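PDB 2NXW: indole-3-pyruvate decarboxylase from Azospirillum brasilense, which catalyses the thiamine diphosphate- and metal-dependent decarboxylation of indole-3-pyruvate and phenylpyruvate, the former to indole-3-acetaldehyde on the route to the plant hormone auxin. Local coordinates for residues 482-487 with 551-556; 374-379 with 404-409; 272-277 with 286-291; 258-263 with 410-415. All coordinates share one frame; numbering follows the deposited sequence.

Contact 1. Residues 482-487 with 551-556; sequences LRTFQP and RFVQGQ. With TPP (thiamine diphosphate), chain E.
Thr484 OG1 is the polar atom at the heart of this contact, although it bonds within its own helix: it hydrogen-bonds to the carbonyl oxygen of Met481 while a methyl of Val553 lies against it. The gap between Thr484 OG1 and Val553 CG2 is 3.6 Å, and Thr484 CB stands 3.7 Å from the same Val553 CG2. With chi1 at 74°, OG1 lies between the backbone N and the carbonyl carbon, which turns it back to the helix; the hydroxyl is thus satisfied without any help from Val553, whose CG2 offers only apolar contact.

One residue further along, two rings meet at their rims. Phe485 CZ comes within 3.8 Å of Phe552 CE2, each atom near the plane of the other ring, so there is no stacking of faces. One face of Phe552 is covered by Gln556 OE1 from the next turn of its own helix, 3.6 Å above the ring plane and toward the rim.

Leu482, at the start of its segment, belongs to the thiamine diphosphate pocket. Leu482 CD1 touches the methyl CM4 of the thiamine diphosphate at 3.6 Å, and Leu482 CG lies 3.8 Å from C5 of the cofactor's thiazolium ring. Leu482 also packs on Pro43 of the second subunit, and Phe485 on Leu48 of that subunit.

Helix 480-485 therefore stands between the cofactor and the C-terminal helix 547-558, whose Phe552 makes an edge-to-face pair with Phe405 of helix 402-407.

Contact 2. Residues 374-379 with 404-409; sequences IAPMDI and LFTAMD
Thr406 gives up the most surface here, meeting Pro376 with both branches of its side chain. Its methyl CG2 presses on the backbone carbonyl, with Thr406 CG2 3.3 Å from Pro376 O, while the hydroxyl sits beside the proline ring, Thr406 OG1 being 3.4 Å from Pro376 CB. The torsion explains the division: CG2 is anti to the backbone N and OG1 beside it (chi1 -56°), where OG1 hydrogen-bonds to the carbonyl oxygen of Asp402 one turn back. Its polar need is thus met inside its own helix. The backbones come close as well, Pro376 CA and Thr406 CA lying 6.2 Å apart.

Met377 makes the second touch. Its chain bends at both chi2 and chi3, curling the terminal methyl onto a carboxylate: Met377 CE is 3.5 Å from Asp409 OD2, an oxygen that has a weak hydrogen bond to Thr548 besides.

Pro376 is the first residue of its helix, after Ala375 at the N-cap. Asp378 OD2 accepts from Ala375 N at 2.9 Å, on its anti side, which is one half of a capping box; alanine has no side-chain acceptor to supply the other.

The Thr406-Pro376 and Met377-Asp409 contacts set the start of helix 376-388 against helix 402-407, close to the cofactor. Ile379 and Thr406 both rest on Phe474 of strand 470-475, Ile379 reaches Leu519 of helix 516-528, and Met377 touches Asp547 of helix 547-558.

Contact 3. Residues 272-277 with 286-291; sequences GTYIGV and LVEESD
Tyr274 is held at its hydroxyl by Glu288 and along one face by Val287. That hydroxyl donates to the carboxylate, Tyr274 OH to Glu288 OE2 being 2.7 Å, and OE2 receives it on the anti lone pair, away from the other oxygen. OE2 lies at the edge of the ring, near its plane, yet the carboxylate itself is turned 68° from the phenol. Glu288 gets there with its chain extended beyond CG, so that a residue whose CB bond does not aim at the loop still delivers its end to it.

A chi1 of 173° sets the Tyr274 ring opposite the backbone N and carries it from the loop to the helix. Val287 CG1 makes a CH-pi contact 4.1 Å from the Tyr274 ring centroid, and Val287 CB is 3.7 Å from Tyr274 CD1. On the opposite face Gly276 N lies 3.6 Å above the centre of the Tyr274 ring.

These residues belong to the beta-alpha-beta crossover of the central domain that runs from strand 253-255 through helix 281-288 to strand 292-296. Tyr274 and Val287 both pack on Met228 and Val254 of the sheet.

A phenylalanine in place of Tyr274 would probably leave the Glu288 carboxylate without its hydroxyl donor and the end of the Glu288 side chain freer to turn.

Glu288 O is hydrogen-bonded to Arg315 NH1 of the third subunit.

Contact 4. Residues 258-263 with 410-415; sequences MGRGLL and MIDAGL
A type II beta turn, Gly259 to Leu262, puts Arg260 opposite an Asx turn headed by Asp412, and a salt bridge joins them. Arg260 NH1 donates to Asp412 OD2 at 2.8 Å, nearly straight at 172°. The oxygen lies in the guanidinium plane and uses its syn lone pair, although the two flat groups are 56° apart. The other carboxylate oxygen closes the turn: Gly414 N reaches Asp412 OD1 at 2.7 Å, from above the carboxylate plane.

Arg260 runs extended from CG to NE. Leu415 CD2 lies over one face of the guanidinium, 3.7 Å from Arg260 NH1, and Leu415 CB comes to 3.5 Å from the same nitrogen, while NH2 has a weak hydrogen bond to the oxygen of Met408. A water accepts from Leu415 N at 2.9 Å and sits 3.1 Å from Arg260 O, which Arg234 also binds.

Replacing Asp412 by an alanine is likely to leave the Arg260 charge without its mate and Gly414 N without its acceptor.

With OD1 closing the Asx turn and OD2 paired to Arg260, one carboxylate serves both jobs and ties the central domain to the loop entering edge strand 415-416 of the C-terminal cofactor-binding domain.

Along the chain, residues 258-263 come first and open the long loop that contact 4 closes at 410-415, joining the central and C-terminal domains. Two shorter loops nest inside it, one after the other: contact 3 folds 272-277 onto helix 281-288 within the central domain, and contact 2 brings 374-379 to 404-409 just before contact 4 closes. Contact 1 follows in series, linking helix 480-485 to the C-terminal helix; no loops cross. In space all but contacts 1 and 4 touch one another. Phe552 packs on Phe405 and Gly555 on Val277, so the C-terminal helix touches both helix 402-407 and the central-domain loop; Met408 meets Ile275, and Ile379 meets Met410 between contacts 2 and 4.

Contact 1. Residues 482-487 with 551-556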
# COMPACT_ATOMS: atom_id res chain seq x y z
N LEU A 482 18.85 3.26 25.85
CA LEU A 482 17.53 2.66 26.07
C LEU A 482 17.18 2.67 27.56
O LEU A 482 16.01 2.83 27.93
CB LEU A 482 17.48 1.25 25.50
CG LEU A 482 17.82 1.15 24.01
CD1 LEU A 482 17.54 -0.28 23.55
CD2 LEU A 482 16.98 2.13 23.20
N ARG A 483 18.18 2.52 28.42
CA ARG A 483 17.94 2.58 29.86
C ARG A 483 17.39 3.96 30.21
O ARG A 483 16.50 4.09 31.05
CB ARG A 483 19.23 2.34 30.65
CG ARG A 483 19.01 2.36 32.20
CD ARG A 483 20.32 2.28 32.96
NE ARG A 483 21.11 1.16 32.48
CZ ARG A 483 20.85 -0.12 32.74
NH1 ARG A 483 19.83 -0.45 33.52
NH2 ARG A 483 21.56 -1.07 32.15
N THR A 484 17.91 5.01 29.58
CA THR A 484 17.44 6.36 29.92
C THR A 484 15.97 6.55 29.57
O THR A 484 15.27 7.32 30.22
CB THR A 484 18.26 7.47 29.22
OG1 THR A 484 17.91 7.54 27.83
CG2 THR A 484 19.76 7.20 29.38
N PHE A 485 15.50 5.82 28.56
CA PHE A 485 14.11 5.92 28.12
C PHE A 485 13.17 5.01 28.90
O PHE A 485 11.99 5.34 29.08
CB PHE A 485 14.00 5.55 26.64
CG PHE A 485 14.80 6.42 25.72
CD1 PHE A 485 15.19 5.96 24.47
CD2 PHE A 485 15.18 7.71 26.10
CE1 PHE A 485 15.94 6.75 23.61
CE2 PHE A 485 15.93 8.52 25.25
CZ PHE A 485 16.31 8.04 24.00
N GLN A 486 13.68 3.87 29.36
CA GLN A 486 12.85 2.89 30.08
C GLN A 486 13.75 2.17 31.08
O GLN A 486 14.07 1.00 30.93
CB GLN A 486 12.26 1.92 29.06
CG GLN A 486 11.15 1.02 29.57
CD GLN A 486 10.47 0.30 28.42
OE1 GLN A 486 9.61 0.87 27.75
NE2 GLN A 486 10.88 -0.93 28.16
N PRO A 487 14.12 2.88 32.15
CA PRO A 487 15.00 2.33 33.19
C PRO A 487 14.52 1.11 33.95
O PRO A 487 15.33 0.38 34.51
CB PRO A 487 15.27 3.53 34.09
CG PRO A 487 14.00 4.34 33.96
CD PRO A 487 13.68 4.25 32.49
N ARG A 551 20.87 16.35 28.86
CA ARG A 551 19.94 17.42 28.48
C ARG A 551 18.84 16.87 27.58
O ARG A 551 17.68 17.31 27.66
CB ARG A 551 20.67 18.55 27.76
CG ARG A 551 21.59 19.37 28.65
CD ARG A 551 21.92 20.71 28.00
NE ARG A 551 22.62 20.57 26.72
CZ ARG A 551 23.92 20.30 26.59
NH1 ARG A 551 24.70 20.15 27.66
NH2 ARG A 551 24.44 20.18 25.38
N PHE A 552 19.20 15.93 26.72
CA PHE A 552 18.26 15.29 25.80
C PHE A 552 17.16 14.59 26.60
O PHE A 552 15.97 14.78 26.36
CB PHE A 552 19.01 14.28 24.94
CG PHE A 552 18.18 13.62 23.86
CD1 PHE A 552 17.87 14.30 22.69
CD2 PHE A 552 17.77 12.30 24.00
CE1 PHE A 552 17.16 13.67 21.66
CE2 PHE A 552 17.06 11.66 22.98
CZ PHE A 552 16.76 12.35 21.81
N VAL A 553 17.58 13.78 27.57
CA VAL A 553 16.64 13.05 28.42
C VAL A 553 15.74 13.98 29.23
O VAL A 553 14.52 13.76 29.31
CB VAL A 553 17.40 12.10 29.37
CG1 VAL A 553 16.42 11.36 30.28
CG2 VAL A 553 18.21 11.09 28.56
N GLN A 554 16.32 15.02 29.83
CA GLN A 554 15.54 15.97 30.63
C GLN A 554 14.58 16.76 29.73
O GLN A 554 13.45 17.04 30.12
CB GLN A 554 16.49 16.93 31.36
CG GLN A 554 15.83 18.08 32.14
CD GLN A 554 15.05 17.62 33.37
OE1 GLN A 554 15.36 16.59 33.97
NE2 GLN A 554 14.06 18.41 33.76
N GLY A 555 15.04 17.10 28.53
CA GLY A 555 14.22 17.84 27.60
C GLY A 555 12.98 17.07 27.18
O GLY A 555 11.92 17.65 26.93
N GLN A 556 13.13 15.75 27.10
CA GLN A 556 12.03 14.87 26.72
C GLN A 556 10.97 14.88 27.82
O GLN A 556 9.78 15.02 27.54
CB GLN A 556 12.54 13.44 26.52
CG GLN A 556 13.50 13.28 25.35
CD GLN A 556 12.83 13.48 24.01
OE1 GLN A 556 13.46 13.33 22.96
NE2 GLN A 556 11.55 13.83 24.03
N1' TPP E . 19.51 -1.70 16.35
C2' TPP E . 20.11 -0.90 15.46
CM2 TPP E . 20.78 -1.50 14.24
N3' TPP E . 20.13 0.43 15.64
C4' TPP E . 19.54 1.02 16.71
N4' TPP E . 19.53 2.38 16.80
C5' TPP E . 18.94 0.20 17.72
C6' TPP E . 18.93 -1.19 17.49
C7' TPP E . 18.29 0.78 19.00
N3 TPP E . 19.29 1.44 19.96
C2 TPP E . 19.40 2.77 19.95
S1 TPP E . 20.58 3.12 21.20
C5 TPP E . 20.87 1.46 21.71
C4 TPP E . 20.03 0.72 20.88
CM4 TPP E . 19.95 -0.83 21.00
C6 TPP E . 21.81 1.04 22.77
C7 TPP E . 23.26 1.33 22.32
O7 TPP E . 24.07 0.70 23.28
PA TPP E . 25.58 1.15 23.17
O1A TPP E . 26.19 0.91 21.79
O2A TPP E . 26.29 0.32 24.24
O3A TPP E . 25.77 2.69 23.52
PB TPP E . 25.10 3.35 24.88
O1B TPP E . 25.33 2.42 26.08
O2B TPP E . 25.84 4.71 25.04
O3B TPP E . 23.62 3.62 24.66

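Contact 2. Residues 374-379 with 404-409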
# COMPACT_ATOMS: atom_id res chain seq x y z
N ILE A 374 35.61 6.62 35.25
CA ILE A 374 35.46 7.43 34.05
C ILE A 374 34.00 7.72 33.70
O ILE A 374 33.15 6.83 33.77
CB ILE A 374 36.10 6.69 32.86
CG1 ILE A 374 37.59 6.48 33.13
CG2 ILE A 374 35.89 7.47 31.55
CD1 ILE A 374 38.17 5.36 32.28
N ALA A 375 33.74 8.97 33.32
CA ALA A 375 32.42 9.38 32.88
C ALA A 375 32.61 9.84 31.43
O ALA A 375 33.72 10.19 31.03
CB ALA A 375 31.89 10.52 33.74
N PRO A 376 31.54 9.84 30.63
CA PRO A 376 31.69 10.29 29.24
C PRO A 376 32.36 11.66 29.11
O PRO A 376 33.18 11.88 28.21
CB PRO A 376 30.25 10.29 28.73
CG PRO A 376 29.65 9.12 29.45
CD PRO A 376 30.19 9.28 30.86
N MET A 377 32.02 12.61 29.98
CA MET A 377 32.64 13.93 29.87
C MET A 377 34.15 13.91 30.10
O MET A 377 34.86 14.79 29.62
CB MET A 377 31.97 14.93 30.81
CG MET A 377 30.51 15.23 30.46
SD MET A 377 30.21 15.61 28.72
CE MET A 377 30.84 17.28 28.61
N ASP A 378 34.63 12.92 30.84
CA ASP A 378 36.06 12.80 31.08
C ASP A 378 36.74 12.41 29.77
O ASP A 378 37.87 12.83 29.50
CB ASP A 378 36.36 11.76 32.15
CG ASP A 378 35.81 12.17 33.50
OD1 ASP A 378 36.05 13.33 33.90
OD2 ASP A 378 35.15 11.34 34.15
N ILE A 379 36.06 11.60 28.97
CA ILE A 379 36.63 11.19 27.69
C ILE A 379 36.70 12.42 26.78
O ILE A 379 37.70 12.63 26.10
CB ILE A 379 35.79 10.06 27.06
CG1 ILE A 379 35.86 8.82 27.97
CG2 ILE A 379 36.34 9.71 25.66
CD1 ILE A 379 34.92 7.70 27.53
N LEU A 404 27.98 9.31 20.60
CA LEU A 404 27.66 10.41 19.70
C LEU A 404 27.37 11.69 20.50
O LEU A 404 27.82 12.77 20.15
CB LEU A 404 26.43 10.07 18.85
CG LEU A 404 25.90 11.22 17.98
CD1 LEU A 404 27.02 11.82 17.13
CD2 LEU A 404 24.79 10.69 17.11
N PHE A 405 26.60 11.55 21.57
CA PHE A 405 26.27 12.70 22.40
C PHE A 405 27.54 13.28 23.05
O PHE A 405 27.64 14.49 23.24
CB PHE A 405 25.23 12.29 23.45
CG PHE A 405 23.86 12.08 22.88
CD1 PHE A 405 22.88 13.06 23.02
CD2 PHE A 405 23.55 10.93 22.17
CE1 PHE A 405 21.61 12.90 22.45
CE2 PHE A 405 22.28 10.75 21.59
CZ PHE A 405 21.31 11.74 21.74
N THR A 406 28.50 12.42 23.35
CA THR A 406 29.77 12.85 23.93
C THR A 406 30.62 13.53 22.86
O THR A 406 31.28 14.53 23.12
CB THR A 406 30.54 11.65 24.48
OG1 THR A 406 29.72 10.95 25.43
CG2 THR A 406 31.80 12.13 25.19
N ALA A 407 30.61 12.98 21.64
CA ALA A 407 31.39 13.54 20.54
C ALA A 407 30.97 14.96 20.21
O ALA A 407 31.78 15.74 19.69
CB ALA A 407 31.27 12.65 19.31
N MET A 408 29.72 15.32 20.50
CA MET A 408 29.26 16.68 20.23
C MET A 408 30.10 17.68 21.01
O MET A 408 30.20 18.85 20.63
CB MET A 408 27.78 16.85 20.62
CG MET A 408 26.79 16.05 19.78
SD MET A 408 26.80 16.57 18.04
CE MET A 408 26.08 18.19 18.16
N ASP A 409 30.72 17.22 22.10
CA ASP A 409 31.56 18.09 22.92
C ASP A 409 33.05 17.86 22.74
O ASP A 409 33.87 18.25 23.59
CB ASP A 409 31.17 17.96 24.40
CG ASP A 409 29.86 18.64 24.72
OD1 ASP A 409 29.54 19.64 24.04
OD2 ASP A 409 29.15 18.19 25.64

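Contact 3. Residues 272-277 with 286-291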
# COMPACT_ATOMS: atom_id res chain seq x y z
N GLY A 272 26.15 28.54 16.26
CA GLY A 272 26.19 27.22 16.87
C GLY A 272 25.49 26.22 15.99
O GLY A 272 25.09 26.53 14.86
N THR A 273 25.33 25.00 16.50
CA THR A 273 24.67 23.92 15.78
C THR A 273 23.35 23.57 16.45
O THR A 273 23.30 23.27 17.64
CB THR A 273 25.56 22.67 15.75
OG1 THR A 273 26.78 22.98 15.07
CG2 THR A 273 24.86 21.52 15.05
N TYR A 274 22.28 23.62 15.67
CA TYR A 274 20.96 23.26 16.19
C TYR A 274 20.81 21.74 16.14
O TYR A 274 21.03 21.12 15.10
CB TYR A 274 19.87 23.90 15.33
CG TYR A 274 18.48 23.44 15.69
CD1 TYR A 274 17.73 24.10 16.66
CD2 TYR A 274 17.91 22.33 15.07
CE1 TYR A 274 16.45 23.67 17.00
CE2 TYR A 274 16.64 21.89 15.40
CZ TYR A 274 15.91 22.56 16.37
OH TYR A 274 14.65 22.13 16.68
N ILE A 275 20.44 21.13 17.27
CA ILE A 275 20.23 19.68 17.30
C ILE A 275 19.01 19.33 18.13
O ILE A 275 18.88 18.20 18.60
CB ILE A 275 21.44 18.92 17.90
CG1 ILE A 275 21.67 19.34 19.36
CG2 ILE A 275 22.68 19.18 17.06
CD1 ILE A 275 22.72 18.48 20.09
N GLY A 276 18.11 20.30 18.30
CA GLY A 276 16.92 20.04 19.09
C GLY A 276 17.10 20.34 20.57
O GLY A 276 18.03 21.05 20.96
N VAL A 277 16.23 19.76 21.39
CA VAL A 277 16.28 20.00 22.83
C VAL A 277 17.61 19.68 23.50
O VAL A 277 17.92 20.24 24.56
CB VAL A 277 15.15 19.22 23.55
CG1 VAL A 277 15.45 17.73 23.56
CG2 VAL A 277 14.97 19.75 24.96
N LEU A 286 16.30 30.49 19.06
CA LEU A 286 16.48 31.31 17.86
C LEU A 286 15.87 30.63 16.63
O LEU A 286 15.16 31.26 15.85
CB LEU A 286 17.98 31.55 17.60
CG LEU A 286 18.31 32.34 16.34
CD1 LEU A 286 17.78 33.76 16.47
CD2 LEU A 286 19.82 32.37 16.13
N VAL A 287 16.15 29.35 16.47
CA VAL A 287 15.64 28.58 15.34
C VAL A 287 14.13 28.34 15.40
O VAL A 287 13.40 28.59 14.44
CB VAL A 287 16.36 27.21 15.25
CG1 VAL A 287 15.69 26.32 14.20
CG2 VAL A 287 17.83 27.42 14.88
N GLU A 288 13.66 27.86 16.54
CA GLU A 288 12.25 27.54 16.68
C GLU A 288 11.31 28.74 16.74
O GLU A 288 10.12 28.59 16.47
CB GLU A 288 12.07 26.62 17.89
CG GLU A 288 12.86 25.33 17.71
CD GLU A 288 12.73 24.36 18.86
OE1 GLU A 288 12.04 24.71 19.85
OE2 GLU A 288 13.31 23.26 18.78
N GLU A 289 11.83 29.92 17.07
CA GLU A 289 10.99 31.11 17.12
C GLU A 289 11.14 31.98 15.88
O GLU A 289 10.50 33.02 15.75
CB GLU A 289 11.32 31.95 18.36
CG GLU A 289 11.18 31.20 19.67
CD GLU A 289 11.23 32.13 20.87
OE1 GLU A 289 12.01 33.11 20.83
OE2 GLU A 289 10.51 31.86 21.85
N SER A 290 11.98 31.55 14.94
CA SER A 290 12.20 32.33 13.72
C SER A 290 10.96 32.45 12.84
O SER A 290 10.23 31.47 12.64
CB SER A 290 13.34 31.72 12.90
OG SER A 290 13.51 32.43 11.69
N ASP A 291 10.72 33.65 12.32
CA ASP A 291 9.59 33.89 11.44
C ASP A 291 10.07 34.03 9.99
O ASP A 291 9.37 34.55 9.12
CB ASP A 291 8.81 35.14 11.89
CG ASP A 291 9.65 36.41 11.84
OD1 ASP A 291 10.89 36.34 11.97
OD2 ASP A 291 9.05 37.50 11.69

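Contact 4. Residues 258-263 with 410-415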
# COMPACT_ATOMS: atom_id res chain seq x y z
N MET A 258 24.26 17.91 10.34
CA MET A 258 25.01 17.51 9.16
C MET A 258 25.75 18.68 8.52
O MET A 258 26.55 18.48 7.60
CB MET A 258 24.10 16.85 8.13
CG MET A 258 23.49 15.54 8.59
SD MET A 258 24.55 14.09 8.34
CE MET A 258 23.95 12.98 9.67
N GLY A 259 25.48 19.89 8.99
CA GLY A 259 26.18 21.05 8.46
C GLY A 259 27.25 21.53 9.44
O GLY A 259 27.93 22.52 9.18
N ARG A 260 27.39 20.81 10.55
CA ARG A 260 28.35 21.16 11.59
C ARG A 260 29.76 21.35 11.05
O ARG A 260 30.30 20.49 10.36
CB ARG A 260 28.34 20.07 12.68
CG ARG A 260 29.12 20.38 13.95
CD ARG A 260 28.66 19.41 15.05
NE ARG A 260 29.48 19.43 16.27
CZ ARG A 260 30.71 18.91 16.35
NH1 ARG A 260 31.26 18.33 15.29
NH2 ARG A 260 31.37 18.94 17.50
N GLY A 261 30.36 22.51 11.34
CA GLY A 261 31.70 22.78 10.86
C GLY A 261 31.75 23.70 9.66
O GLY A 261 32.77 24.33 9.40
N LEU A 262 30.65 23.77 8.92
CA LEU A 262 30.60 24.64 7.74
C LEU A 262 30.69 26.11 8.14
O LEU A 262 30.17 26.51 9.18
CB LEU A 262 29.30 24.39 6.97
CG LEU A 262 29.16 23.05 6.24
CD1 LEU A 262 27.74 22.93 5.67
CD2 LEU A 262 30.21 22.95 5.13
N LEU A 263 31.36 26.91 7.31
CA LEU A 263 31.52 28.35 7.55
C LEU A 263 32.28 28.71 8.83
O LEU A 263 32.21 29.85 9.29
CB LEU A 263 30.16 29.06 7.55
CG LEU A 263 29.64 29.50 6.18
CD1 LEU A 263 29.39 28.30 5.27
CD2 LEU A 263 28.36 30.31 6.37
N MET A 410 33.42 17.22 21.63
CA MET A 410 34.83 16.98 21.32
C MET A 410 35.29 17.87 20.18
O MET A 410 34.55 18.08 19.22
CB MET A 410 35.04 15.52 20.92
CG MET A 410 35.04 14.56 22.08
SD MET A 410 35.26 12.88 21.48
CE MET A 410 35.13 11.98 23.01
N ILE A 411 36.50 18.40 20.30
CA ILE A 411 37.06 19.23 19.23
C ILE A 411 37.47 18.27 18.12
O ILE A 411 38.23 17.33 18.36
CB ILE A 411 38.29 20.00 19.74
CG1 ILE A 411 37.89 20.90 20.91
CG2 ILE A 411 38.90 20.81 18.60
CD1 ILE A 411 39.06 21.50 21.66
N ASP A 412 36.98 18.49 16.91
CA ASP A 412 37.29 17.59 15.80
C ASP A 412 37.65 18.30 14.51
O ASP A 412 37.62 19.53 14.43
CB ASP A 412 36.10 16.67 15.53
CG ASP A 412 34.86 17.44 15.11
OD1 ASP A 412 34.94 18.26 14.16
OD2 ASP A 412 33.80 17.23 15.72
N ALA A 413 38.01 17.50 13.52
CA ALA A 413 38.34 17.95 12.17
C ALA A 413 37.25 17.31 11.32
O ALA A 413 37.51 16.75 10.24
CB ALA A 413 39.72 17.43 11.75
N GLY A 414 36.03 17.39 11.83
CA GLY A 414 34.88 16.80 11.17
C GLY A 414 34.30 15.71 12.06
O GLY A 414 35.04 15.07 12.82
N LEU A 415 32.99 15.51 11.98
CA LEU A 415 32.29 14.48 12.75
C LEU A 415 31.37 13.75 11.79
O LEU A 415 30.53 14.37 11.13
CB LEU A 415 31.47 15.11 13.88
CG LEU A 415 30.57 14.15 14.68
CD1 LEU A 415 31.43 13.05 15.33
CD2 LEU A 415 29.80 14.94 15.74
O HOH W 1 31.37 17.60 10.70